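Local atomic coordinates of 3-carboxy-cis,cis-muconate cycloisomerase (Acinetobacter calcoaceticus, PDB entry 1Q5N), a protein that is a cycloisomerase of the lyase (fumarase/aspartase-like) superfamily, a largely helical enzyme that assembles as a homotetramer. Residues D64-D69 with T90-D95; T73-A78 with A82-K87; R24-Y29 with D115-L120. All coordinates share one frame; numbering follows the deposited sequence.

Interaction 1 (D64-D69 with T90-D95); sequences DKIDFD and TAIVKD
I92 reaches from helix 82-94 to the end of helix 62-65, where its delta methyl overlaps the base of K65 and, just past the helix, the flank of I66. I92 CD1 lies 3.7 Å from K65 CB and 3.7 Å from I66 CG1, so one methyl serves both neighbours. The second branch, I92 CG2, comes within 4.1 Å of K65 CD, and the extended lysine runs obliquely across the isoleucine. With its CG1 anti to the carbonyl carbon (chi1 -73°) and CD1 continuing outward (chi2 174°), I92 sends its longer branch to the turn. I66 meets that branch at about a right angle. No hydrogen bond joins the two segments; K65 NZ and D95 OD2 carry opposite charges but remain 6.6 Å apart, which suggests at most a weak long-range attraction.

Polar bonds accompany the turn. I66 is the first residue to leave helical geometry, and D67 then serves as N-cap of helix 68-78: D69 N donates to D67 OD1 over 3.2 Å, approaching from above the carboxylate plane. D67 N is bonded to Q88 on helix 82-94, a polar tie next to the apolar contact. I66 and F68 also rest against V27 of helix 23-43. The arrangement is that of a capped helix-to-helix turn packed on a later helix, within the all-helical N-terminal part of a lyase-superfamily subunit.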
ATOM      1  N   ASP A  64      21.410 -25.725  20.907  1.00 62.03           N
ATOM      2  CA  ASP A  64      21.916 -25.287  22.203  1.00 62.28           C
ATOM      3  C   ASP A  64      23.345 -24.825  22.160  1.00 60.66           C
ATOM      4  O   ASP A  64      23.772 -24.026  23.000  1.00 60.09           O
ATOM      5  CB  ASP A  64      21.752 -26.396  23.231  1.00 65.38           C
ATOM      6  CG  ASP A  64      20.301 -26.692  23.497  1.00 68.97           C
ATOM      7  OD1 ASP A  64      19.606 -25.758  23.970  1.00 70.97           O
ATOM      8  OD2 ASP A  64      19.850 -27.831  23.210  1.00 71.34           O
ATOM      9  N   LYS A  65      24.080 -25.296  21.165  1.00 59.78           N
ATOM     10  CA  LYS A  65      25.478 -24.902  21.029  1.00 59.50           C
ATOM     11  C   LYS A  65      25.715 -23.643  20.180  1.00 57.73           C
ATOM     12  O   LYS A  65      26.783 -23.054  20.255  1.00 57.06           O
ATOM     13  CB  LYS A  65      26.284 -26.047  20.445  1.00 61.94           C
ATOM     14  CG  LYS A  65      26.291 -27.317  21.291  1.00 65.34           C
ATOM     15  CD  LYS A  65      27.144 -28.335  20.574  1.00 69.18           C
ATOM     16  CE  LYS A  65      27.193 -29.659  21.263  1.00 70.53           C
ATOM     17  NZ  LYS A  65      28.101 -30.502  20.426  1.00 72.64           N
ATOM     18  N   ILE A  66      24.725 -23.232  19.387  1.00 54.82           N
ATOM     19  CA  ILE A  66      24.844 -22.058  18.542  1.00 52.82           C
ATOM     20  C   ILE A  66      24.848 -20.696  19.275  1.00 51.28           C
ATOM     21  O   ILE A  66      24.022 -20.449  20.136  1.00 51.23           O
ATOM     22  CB  ILE A  66      23.743 -22.126  17.466  1.00 54.14           C
ATOM     23  CG1 ILE A  66      24.246 -23.020  16.330  1.00 53.36           C
ATOM     24  CG2 ILE A  66      23.346 -20.736  17.004  1.00 52.65           C
ATOM     25  CD1 ILE A  66      23.228 -23.364  15.387  1.00 54.29           C
ATOM     26  N   ASP A  67      25.793 -19.822  18.929  1.00 50.21           N
ATOM     27  CA  ASP A  67      25.933 -18.492  19.560  1.00 50.27           C
ATOM     28  C   ASP A  67      25.091 -17.459  18.811  1.00 50.74           C
ATOM     29  O   ASP A  67      25.502 -16.972  17.751  1.00 50.96           O
ATOM     30  CB  ASP A  67      27.404 -18.042  19.549  1.00 49.04           C
ATOM     31  CG  ASP A  67      27.618 -16.686  20.218  1.00 50.47           C
ATOM     32  OD1 ASP A  67      26.662 -16.147  20.799  1.00 47.95           O
ATOM     33  OD2 ASP A  67      28.761 -16.166  20.172  1.00 52.16           O
ATOM     34  N   PHE A  68      23.938 -17.109  19.380  1.00 50.34           N
ATOM     35  CA  PHE A  68      23.044 -16.187  18.729  1.00 50.59           C
ATOM     36  C   PHE A  68      23.529 -14.763  18.602  1.00 52.11           C
ATOM     37  O   PHE A  68      23.117 -14.059  17.681  1.00 53.36           O
ATOM     38  CB  PHE A  68      21.653 -16.280  19.354  1.00 48.57           C
ATOM     39  CG  PHE A  68      20.886 -17.492  18.890  1.00 48.59           C
ATOM     40  CD1 PHE A  68      21.085 -18.734  19.485  1.00 47.85           C
ATOM     41  CD2 PHE A  68      19.981 -17.400  17.824  1.00 47.32           C
ATOM     42  CE1 PHE A  68      20.407 -19.874  19.018  1.00 47.86           C
ATOM     43  CE2 PHE A  68      19.305 -18.522  17.352  1.00 45.86           C
ATOM     44  CZ  PHE A  68      19.511 -19.762  17.952  1.00 47.15           C
ATOM     45  N   ASP A  69      24.418 -14.329  19.484  1.00 53.12           N
ATOM     46  CA  ASP A  69      24.962 -12.980  19.362  1.00 54.42           C
ATOM     47  C   ASP A  69      25.966 -12.958  18.222  1.00 53.18           C
ATOM     48  O   ASP A  69      26.026 -12.008  17.418  1.00 54.19           O
ATOM     49  CB  ASP A  69      25.645 -12.567  20.656  1.00 59.35           C
ATOM     50  CG  ASP A  69      24.653 -12.279  21.741  1.00 64.78           C
ATOM     51  OD1 ASP A  69      24.001 -11.202  21.652  1.00 68.86           O
ATOM     52  OD2 ASP A  69      24.507 -13.134  22.660  1.00 68.08           O
ATOM     53  N   THR A  90      28.920 -26.146  10.900  1.00 45.45           N
ATOM     54  CA  THR A  90      30.041 -26.955  10.438  1.00 47.73           C
ATOM     55  C   THR A  90      31.012 -27.118  11.622  1.00 48.34           C
ATOM     56  O   THR A  90      31.392 -28.224  11.970  1.00 47.87           O
ATOM     57  CB  THR A  90      30.747 -26.315   9.186  1.00 46.87           C
ATOM     58  OG1 THR A  90      29.821 -26.283   8.091  1.00 48.23           O
ATOM     59  CG2 THR A  90      31.947 -27.171   8.726  1.00 47.24           C
ATOM     60  N   ALA A  91      31.363 -26.015  12.266  1.00 48.84           N
ATOM     61  CA  ALA A  91      32.261 -26.100  13.386  1.00 50.66           C
ATOM     62  C   ALA A  91      31.653 -27.064  14.420  1.00 52.64           C
ATOM     63  O   ALA A  91      32.363 -27.857  15.024  1.00 55.03           O
ATOM     64  CB  ALA A  91      32.482 -24.721  13.983  1.00 48.24           C
ATOM     65  N   ILE A  92      30.341 -27.032  14.616  1.00 53.34           N
ATOM     66  CA  ILE A  92      29.729 -27.928  15.595  1.00 53.72           C
ATOM     67  C   ILE A  92      29.880 -29.416  15.217  1.00 54.99           C
ATOM     68  O   ILE A  92      30.130 -30.252  16.075  1.00 54.92           O
ATOM     69  CB  ILE A  92      28.228 -27.582  15.805  1.00 51.60           C
ATOM     70  CG1 ILE A  92      28.109 -26.288  16.601  1.00 50.79           C
ATOM     71  CG2 ILE A  92      27.507 -28.716  16.528  1.00 49.21           C
ATOM     72  CD1 ILE A  92      26.670 -25.804  16.735  1.00 52.14           C
ATOM     73  N   VAL A  93      29.723 -29.739  13.938  1.00 55.76           N
ATOM     74  CA  VAL A  93      29.833 -31.108  13.468  1.00 56.36           C
ATOM     75  C   VAL A  93      31.292 -31.547  13.469  1.00 58.83           C
ATOM     76  O   VAL A  93      31.589 -32.716  13.620  1.00 57.77           O
ATOM     77  CB  VAL A  93      29.240 -31.221  12.043  1.00 55.80           C
ATOM     78  CG1 VAL A  93      29.725 -32.475  11.322  1.00 53.42           C
ATOM     79  CG2 VAL A  93      27.747 -31.239  12.144  1.00 54.29           C
ATOM     80  N   LYS A  94      32.201 -30.590  13.308  1.00 61.64           N
ATOM     81  CA  LYS A  94      33.618 -30.883  13.280  1.00 65.34           C
ATOM     82  C   LYS A  94      34.070 -31.430  14.645  1.00 67.51           C
ATOM     83  O   LYS A  94      34.762 -32.448  14.718  1.00 68.24           O
ATOM     84  CB  LYS A  94      34.399 -29.621  12.921  1.00 66.49           C
ATOM     85  CG  LYS A  94      35.712 -29.916  12.239  1.00 69.71           C
ATOM     86  CD  LYS A  94      36.642 -28.718  12.194  1.00 72.15           C
ATOM     87  CE  LYS A  94      37.928 -29.122  11.469  1.00 74.90           C
ATOM     88  NZ  LYS A  94      38.931 -28.028  11.334  1.00 75.56           N
ATOM     89  N   ASP A  95      33.673 -30.763  15.725  1.00 69.21           N
ATOM     90  CA  ASP A  95      34.029 -31.208  17.059  1.00 71.35           C
ATOM     91  C   ASP A  95      33.445 -32.567  17.382  1.00 71.86           C
ATOM     92  O   ASP A  95      33.376 -32.952  18.544  1.00 72.85           O
ATOM     93  CB  ASP A  95      33.546 -30.227  18.115  1.00 73.03           C
ATOM     94  CG  ASP A  95      34.430 -29.017  18.224  1.00 75.90           C
ATOM     95  OD1 ASP A  95      35.536 -29.017  17.606  1.00 76.03           O
ATOM     96  OD2 ASP A  95      34.010 -28.070  18.938  1.00 77.19           O
TER

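Interaction 2 (T73-A78 with A82-K87); sequences TATGLA and AIPFVK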
ATOM      1  N   THR A  73      25.429 -10.586  14.752  1.00 45.20           N
ATOM      2  CA  THR A  73      26.505  -9.715  14.289  1.00 44.83           C
ATOM      3  C   THR A  73      26.982 -10.159  12.905  1.00 43.72           C
ATOM      4  O   THR A  73      27.133  -9.337  12.002  1.00 43.09           O
ATOM      5  CB  THR A  73      27.721  -9.770  15.299  1.00 45.40           C
ATOM      6  OG1 THR A  73      27.254  -9.372  16.592  1.00 47.49           O
ATOM      7  CG2 THR A  73      28.885  -8.871  14.864  1.00 42.26           C
ATOM      8  N   ALA A  74      27.242 -11.459  12.747  1.00 42.67           N
ATOM      9  CA  ALA A  74      27.734 -11.977  11.470  1.00 42.98           C
ATOM     10  C   ALA A  74      26.720 -11.756  10.317  1.00 43.03           C
ATOM     11  O   ALA A  74      27.116 -11.491   9.182  1.00 43.99           O
ATOM     12  CB  ALA A  74      28.066 -13.470  11.603  1.00 40.60           C
ATOM     13  N   THR A  75      25.422 -11.861  10.627  1.00 43.04           N
ATOM     14  CA  THR A  75      24.346 -11.689   9.658  1.00 41.35           C
ATOM     15  C   THR A  75      24.374 -10.310   9.013  1.00 42.84           C
ATOM     16  O   THR A  75      24.244 -10.197   7.781  1.00 42.29           O
ATOM     17  CB  THR A  75      22.987 -11.926  10.322  1.00 41.16           C
ATOM     18  OG1 THR A  75      22.925 -13.292  10.753  1.00 42.59           O
ATOM     19  CG2 THR A  75      21.850 -11.701   9.357  1.00 38.14           C
ATOM     20  N   GLY A  76      24.583  -9.262   9.821  1.00 42.77           N
ATOM     21  CA  GLY A  76      24.633  -7.922   9.273  1.00 40.95           C
ATOM     22  C   GLY A  76      25.753  -7.773   8.267  1.00 42.20           C
ATOM     23  O   GLY A  76      25.642  -6.995   7.325  1.00 42.42           O
ATOM     24  N   LEU A  77      26.834  -8.527   8.438  1.00 42.39           N
ATOM     25  CA  LEU A  77      27.964  -8.415   7.513  1.00 43.60           C
ATOM     26  C   LEU A  77      27.843  -9.313   6.270  1.00 43.22           C
ATOM     27  O   LEU A  77      28.267  -8.940   5.158  1.00 42.99           O
ATOM     28  CB  LEU A  77      29.284  -8.708   8.254  1.00 47.18           C
ATOM     29  CG  LEU A  77      29.550  -7.846   9.526  1.00 50.50           C
ATOM     30  CD1 LEU A  77      30.847  -8.298  10.275  1.00 50.15           C
ATOM     31  CD2 LEU A  77      29.650  -6.370   9.119  1.00 49.17           C
ATOM     32  N   ALA A  78      27.259 -10.492   6.443  1.00 40.87           N
ATOM     33  CA  ALA A  78      27.110 -11.394   5.323  1.00 39.47           C
ATOM     34  C   ALA A  78      25.876 -11.052   4.423  1.00 38.84           C
ATOM     35  O   ALA A  78      25.846 -11.355   3.224  1.00 35.98           O
ATOM     36  CB  ALA A  78      27.029 -12.833   5.853  1.00 38.81           C
ATOM     37  N   ALA A  82      21.904 -17.494   6.654  1.00 37.88           N
ATOM     38  CA  ALA A  82      22.410 -18.817   6.322  1.00 38.97           C
ATOM     39  C   ALA A  82      23.926 -18.943   6.323  1.00 39.41           C
ATOM     40  O   ALA A  82      24.453 -19.926   6.838  1.00 40.75           O
ATOM     41  CB  ALA A  82      21.855 -19.280   4.998  1.00 37.48           C
ATOM     42  N   ILE A  83      24.624 -17.954   5.773  1.00 39.10           N
ATOM     43  CA  ILE A  83      26.082 -18.011   5.689  1.00 38.65           C
ATOM     44  C   ILE A  83      26.788 -18.212   7.046  1.00 39.85           C
ATOM     45  O   ILE A  83      27.549 -19.153   7.202  1.00 40.01           O
ATOM     46  CB  ILE A  83      26.616 -16.757   4.904  1.00 39.06           C
ATOM     47  CG1 ILE A  83      26.336 -16.942   3.402  1.00 38.50           C
ATOM     48  CG2 ILE A  83      28.121 -16.568   5.096  1.00 38.18           C
ATOM     49  CD1 ILE A  83      26.507 -15.700   2.580  1.00 38.75           C
ATOM     50  N   PRO A  84      26.523 -17.353   8.041  1.00 40.28           N
ATOM     51  CA  PRO A  84      27.179 -17.518   9.338  1.00 40.64           C
ATOM     52  C   PRO A  84      26.605 -18.744  10.051  1.00 41.41           C
ATOM     53  O   PRO A  84      27.242 -19.333  10.901  1.00 42.44           O
ATOM     54  CB  PRO A  84      26.822 -16.236  10.074  1.00 41.59           C
ATOM     55  CG  PRO A  84      26.408 -15.281   8.983  1.00 41.50           C
ATOM     56  CD  PRO A  84      25.700 -16.133   8.026  1.00 40.46           C
ATOM     57  N   PHE A  85      25.382 -19.115   9.716  1.00 40.39           N
ATOM     58  CA  PHE A  85      24.794 -20.261  10.351  1.00 40.37           C
ATOM     59  C   PHE A  85      25.542 -21.530   9.891  1.00 41.49           C
ATOM     60  O   PHE A  85      25.835 -22.400  10.705  1.00 42.74           O
ATOM     61  CB  PHE A  85      23.315 -20.336   9.992  1.00 38.23           C
ATOM     62  CG  PHE A  85      22.747 -21.714  10.071  1.00 38.05           C
ATOM     63  CD1 PHE A  85      22.323 -22.243  11.283  1.00 40.01           C
ATOM     64  CD2 PHE A  85      22.615 -22.489   8.925  1.00 37.68           C
ATOM     65  CE1 PHE A  85      21.780 -23.538  11.339  1.00 39.21           C
ATOM     66  CE2 PHE A  85      22.075 -23.781   8.974  1.00 37.56           C
ATOM     67  CZ  PHE A  85      21.654 -24.298  10.170  1.00 38.86           C
ATOM     68  N   VAL A  86      25.830 -21.631   8.594  1.00 41.75           N
ATOM     69  CA  VAL A  86      26.548 -22.763   8.042  1.00 42.50           C
ATOM     70  C   VAL A  86      27.917 -22.861   8.710  1.00 43.50           C
ATOM     71  O   VAL A  86      28.289 -23.941   9.108  1.00 43.48           O
ATOM     72  CB  VAL A  86      26.686 -22.666   6.471  1.00 42.59           C
ATOM     73  CG1 VAL A  86      27.774 -23.599   5.940  1.00 43.12           C
ATOM     74  CG2 VAL A  86      25.405 -23.100   5.829  1.00 42.58           C
ATOM     75  N   LYS A  87      28.650 -21.751   8.858  1.00 44.99           N
ATOM     76  CA  LYS A  87      29.961 -21.806   9.519  1.00 46.55           C
ATOM     77  C   LYS A  87      29.808 -22.474  10.876  1.00 46.62           C
ATOM     78  O   LYS A  87      30.488 -23.451  11.184  1.00 47.10           O
ATOM     79  CB  LYS A  87      30.551 -20.415   9.780  1.00 47.98           C
ATOM     80  CG  LYS A  87      30.653 -19.549   8.580  1.00 53.06           C
ATOM     81  CD  LYS A  87      31.687 -20.048   7.597  1.00 59.08           C
ATOM     82  CE  LYS A  87      32.945 -19.167   7.652  1.00 63.90           C
ATOM     83  NZ  LYS A  87      32.636 -17.720   7.296  1.00 66.25           N
TER
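A74 and P84 make the tightest approach between helices 68-78 and 82-94. A74 CB sits 3.4 Å from P84 CB, closer than usual carbon packing, and 3.6 Å from P84 CG, so the methyl meets the CB-CG edge of the pyrrolidine ring. One helical turn further on, A78 CB is shared by two neighbours, with I83 CG2 at 4.0 Å and P84 CG at 4.0 Å. I83 uses its short branch here: with CG1 beside the backbone N (chi1 -75°), CG2 is placed anti to it and points to A78. T75 borders the contact, its backbone N lying 3.9 Å from P84 CG. The interface is therefore a proline ring set against two alanine methyls one turn apart, with isoleucine filling in beside the second.

Behind this first shell stand the helices themselves. A78 N donates to A74 O over 2.9 Å, fixing the spacing of the two methyls. P84 lies in the first turn of its helix, where the lack of an N-H costs no regular helical bond. I83 N is bonded to the side chain of N80 in the short connection, and T75 OG1 is turned back to L71 O in its own helix. F85 and A82 pack against helix 23-43, and A82 also against helix 110-146, while T75 also touches L7 of a second subunit.

The short segments approach to 8.6 Å between axes, at 129° between their directions. Two consecutive helices joined by a three-residue connection and packed steeply on each other form a helical hairpin, here in the N-terminal helical region of the lyase fold.

Interaction 3 (R24-Y29 with D115-L120); sequences RALVSY and DTACIL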
ATOM      1  N   ARG A  24      14.901 -18.443  17.207  1.00 43.54           N
ATOM      2  CA  ARG A  24      15.218 -19.770  17.652  1.00 44.32           C
ATOM      3  C   ARG A  24      14.510 -20.825  16.789  1.00 43.46           C
ATOM      4  O   ARG A  24      15.146 -21.783  16.342  1.00 41.96           O
ATOM      5  CB  ARG A  24      14.850 -19.861  19.125  1.00 49.50           C
ATOM      6  CG  ARG A  24      15.408 -21.060  19.818  1.00 57.67           C
ATOM      7  CD  ARG A  24      15.868 -20.744  21.263  1.00 65.13           C
ATOM      8  NE  ARG A  24      16.387 -21.972  21.863  1.00 70.98           N
ATOM      9  CZ  ARG A  24      15.684 -23.113  21.907  1.00 74.17           C
ATOM     10  NH1 ARG A  24      14.439 -23.158  21.396  1.00 74.05           N
ATOM     11  NH2 ARG A  24      16.232 -24.218  22.427  1.00 74.47           N
ATOM     12  N   ALA A  25      13.212 -20.663  16.519  1.00 41.00           N
ATOM     13  CA  ALA A  25      12.582 -21.656  15.668  1.00 39.75           C
ATOM     14  C   ALA A  25      13.138 -21.606  14.238  1.00 37.99           C
ATOM     15  O   ALA A  25      13.290 -22.661  13.591  1.00 38.49           O
ATOM     16  CB  ALA A  25      11.038 -21.493  15.642  1.00 38.54           C
ATOM     17  N   LEU A  26      13.438 -20.404  13.745  1.00 35.50           N
ATOM     18  CA  LEU A  26      13.937 -20.279  12.381  1.00 35.53           C
ATOM     19  C   LEU A  26      15.225 -21.102  12.223  1.00 35.46           C
ATOM     20  O   LEU A  26      15.350 -21.914  11.298  1.00 32.76           O
ATOM     21  CB  LEU A  26      14.190 -18.804  11.990  1.00 35.20           C
ATOM     22  CG  LEU A  26      14.846 -18.662  10.591  1.00 35.53           C
ATOM     23  CD1 LEU A  26      13.894 -19.155   9.489  1.00 33.56           C
ATOM     24  CD2 LEU A  26      15.267 -17.232  10.364  1.00 35.78           C
ATOM     25  N   VAL A  27      16.167 -20.905  13.150  1.00 36.49           N
ATOM     26  CA  VAL A  27      17.431 -21.660  13.125  1.00 37.92           C
ATOM     27  C   VAL A  27      17.161 -23.173  13.294  1.00 39.27           C
ATOM     28  O   VAL A  27      17.855 -24.000  12.709  1.00 40.29           O
ATOM     29  CB  VAL A  27      18.416 -21.166  14.205  1.00 38.54           C
ATOM     30  CG1 VAL A  27      19.667 -22.070  14.190  1.00 39.75           C
ATOM     31  CG2 VAL A  27      18.811 -19.682  13.932  1.00 36.67           C
ATOM     32  N   SER A  28      16.130 -23.530  14.055  1.00 38.29           N
ATOM     33  CA  SER A  28      15.760 -24.922  14.230  1.00 39.07           C
ATOM     34  C   SER A  28      15.378 -25.532  12.908  1.00 38.27           C
ATOM     35  O   SER A  28      15.800 -26.635  12.568  1.00 38.28           O
ATOM     36  CB  SER A  28      14.546 -25.045  15.134  1.00 41.60           C
ATOM     37  OG  SER A  28      14.927 -25.725  16.289  1.00 44.31           O
ATOM     38  N   TYR A  29      14.555 -24.805  12.156  1.00 37.40           N
ATOM     39  CA  TYR A  29      14.089 -25.293  10.861  1.00 36.60           C
ATOM     40  C   TYR A  29      15.249 -25.354   9.868  1.00 36.51           C
ATOM     41  O   TYR A  29      15.273 -26.225   8.990  1.00 35.17           O
ATOM     42  CB  TYR A  29      12.969 -24.392  10.306  1.00 35.02           C
ATOM     43  CG  TYR A  29      11.645 -24.528  11.018  1.00 36.08           C
ATOM     44  CD1 TYR A  29      10.867 -25.677  10.854  1.00 34.30           C
ATOM     45  CD2 TYR A  29      11.112 -23.471  11.774  1.00 36.88           C
ATOM     46  CE1 TYR A  29       9.594 -25.781  11.402  1.00 34.32           C
ATOM     47  CE2 TYR A  29       9.811 -23.569  12.347  1.00 36.61           C
ATOM     48  CZ  TYR A  29       9.065 -24.736  12.147  1.00 36.30           C
ATOM     49  OH  TYR A  29       7.801 -24.894  12.683  1.00 36.09           O
ATOM     50  N   ASP A 115      14.707 -20.576   1.995  1.00 28.83           N
ATOM     51  CA  ASP A 115      13.365 -20.810   1.448  1.00 30.57           C
ATOM     52  C   ASP A 115      12.735 -22.114   1.991  1.00 32.08           C
ATOM     53  O   ASP A 115      11.503 -22.184   2.219  1.00 32.34           O
ATOM     54  CB  ASP A 115      13.369 -20.915  -0.081  1.00 30.04           C
ATOM     55  CG  ASP A 115      13.499 -19.582  -0.767  1.00 30.46           C
ATOM     56  OD1 ASP A 115      13.496 -18.526  -0.086  1.00 29.83           O
ATOM     57  OD2 ASP A 115      13.606 -19.607  -2.007  1.00 29.31           O
ATOM     58  N   THR A 116      13.564 -23.147   2.203  1.00 31.38           N
ATOM     59  CA  THR A 116      13.025 -24.388   2.723  1.00 30.76           C
ATOM     60  C   THR A 116      12.576 -24.170   4.183  1.00 30.36           C
ATOM     61  O   THR A 116      11.504 -24.607   4.573  1.00 29.02           O
ATOM     62  CB  THR A 116      14.055 -25.594   2.603  1.00 29.75           C
ATOM     63  OG1 THR A 116      14.258 -25.927   1.217  1.00 27.49           O
ATOM     64  CG2 THR A 116      13.517 -26.815   3.358  1.00 27.39           C
ATOM     65  N   ALA A 117      13.382 -23.472   4.976  1.00 30.49           N
ATOM     66  CA  ALA A 117      12.967 -23.241   6.369  1.00 32.01           C
ATOM     67  C   ALA A 117      11.681 -22.362   6.348  1.00 32.63           C
ATOM     68  O   ALA A 117      10.763 -22.551   7.167  1.00 32.93           O
ATOM     69  CB  ALA A 117      14.079 -22.556   7.174  1.00 29.61           C
ATOM     70  N   CYS A 118      11.612 -21.409   5.418  1.00 31.74           N
ATOM     71  CA  CYS A 118      10.414 -20.586   5.319  1.00 31.56           C
ATOM     72  C   CYS A 118       9.174 -21.467   5.036  1.00 31.07           C
ATOM     73  O   CYS A 118       8.144 -21.313   5.703  1.00 29.71           O
ATOM     74  CB  CYS A 118      10.565 -19.537   4.210  1.00 32.47           C
ATOM     75  SG  CYS A 118       9.092 -18.486   3.992  1.00 36.62           S
ATOM     76  N   ILE A 119       9.259 -22.368   4.048  1.00 30.91           N
ATOM     77  CA  ILE A 119       8.138 -23.261   3.757  1.00 30.37           C
ATOM     78  C   ILE A 119       7.805 -24.213   4.942  1.00 32.30           C
ATOM     79  O   ILE A 119       6.622 -24.549   5.178  1.00 30.65           O
ATOM     80  CB  ILE A 119       8.408 -24.075   2.500  1.00 29.41           C
ATOM     81  CG1 ILE A 119       8.406 -23.122   1.285  1.00 29.66           C
ATOM     82  CG2 ILE A 119       7.371 -25.182   2.357  1.00 26.98           C
ATOM     83  CD1 ILE A 119       7.120 -22.318   1.132  1.00 27.00           C
ATOM     84  N   LEU A 120       8.830 -24.628   5.690  1.00 30.96           N
ATOM     85  CA  LEU A 120       8.558 -25.481   6.844  1.00 34.23           C
ATOM     86  C   LEU A 120       7.785 -24.653   7.870  1.00 34.60           C
ATOM     87  O   LEU A 120       6.830 -25.156   8.474  1.00 35.35           O
ATOM     88  CB  LEU A 120       9.847 -26.039   7.470  1.00 34.42           C
ATOM     89  CG  LEU A 120      10.596 -27.079   6.595  1.00 35.69           C
ATOM     90  CD1 LEU A 120      11.874 -27.520   7.279  1.00 34.94           C
ATOM     91  CD2 LEU A 120       9.692 -28.274   6.331  1.00 34.65           C
TER
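Y29 has the most surface buried by this contact, and it is divided between A117 and L120, which lie one turn apart on helix 110-146. The ring meets L120: Y29 CD1 approaches L120 CB to 3.6 Å, and Y29 CE1 lies 3.9 Å from the same carbon. L120 CB thus meets the CD1-CE1 rim of the ring, while the backbone carbon L120 C lies over one face, and the two side chains pass each other at a slant. Y29 CG stands anti to the carbonyl carbon (chi1 -72°), which carries the ring along helix 110-146 toward L120 rather than straight at A117.

The base of the tyrosine does the rest. Y29 CB meets A117 CB at 3.8 Å, and the CA atoms of these two residues are only 5.1 Å apart. The short side chain of A117 is consistent with so near a backbone approach, although the axes of the two short segments remain 9.1 Å apart and cross at 115°. L26, nearly one turn earlier, adds a further contact, L26 CD1 at 4.1 Å from A117 CB. L120 CD1 reaches to 4.0 Å from Y29 O, which adds a contact with the backbone of helix 23-43.

The phenol end finds its polar partner beyond both segments, where Y29 OH is bonded to D124 a turn past L120. L26 also packs on Y8 of a second subunit. Between the helices there are carbon contacts and no hydrogen bond, so their separation probably rests on shape, and the hydrogen bond of Y29 OH to D124 would restrain the ring's rotation against the leucine.

All three contacts are made by carbon packing without a hydrogen bond between segments, but their setting changes with depth. Interaction 3 is buried and lies nearest the centre of the chain, joining helices 23-43 and 110-146 through an aromatic ring. Interactions 1 and 2, about 13 Å apart between centres, are only partly buried; both involve helix 82-94, interaction 1 packing the end of helix 62-65 on it and interaction 2 helix 68-78. In interaction 1 a lysine's aliphatic chain does part of the packing. V27, from segment 24-29 of interaction 3, links it to both: it packs on I66 and F68 of interaction 1 and on F85 of interaction 2. Interactions 2 and 3 also touch the second subunit, placing them beside the assembly interface.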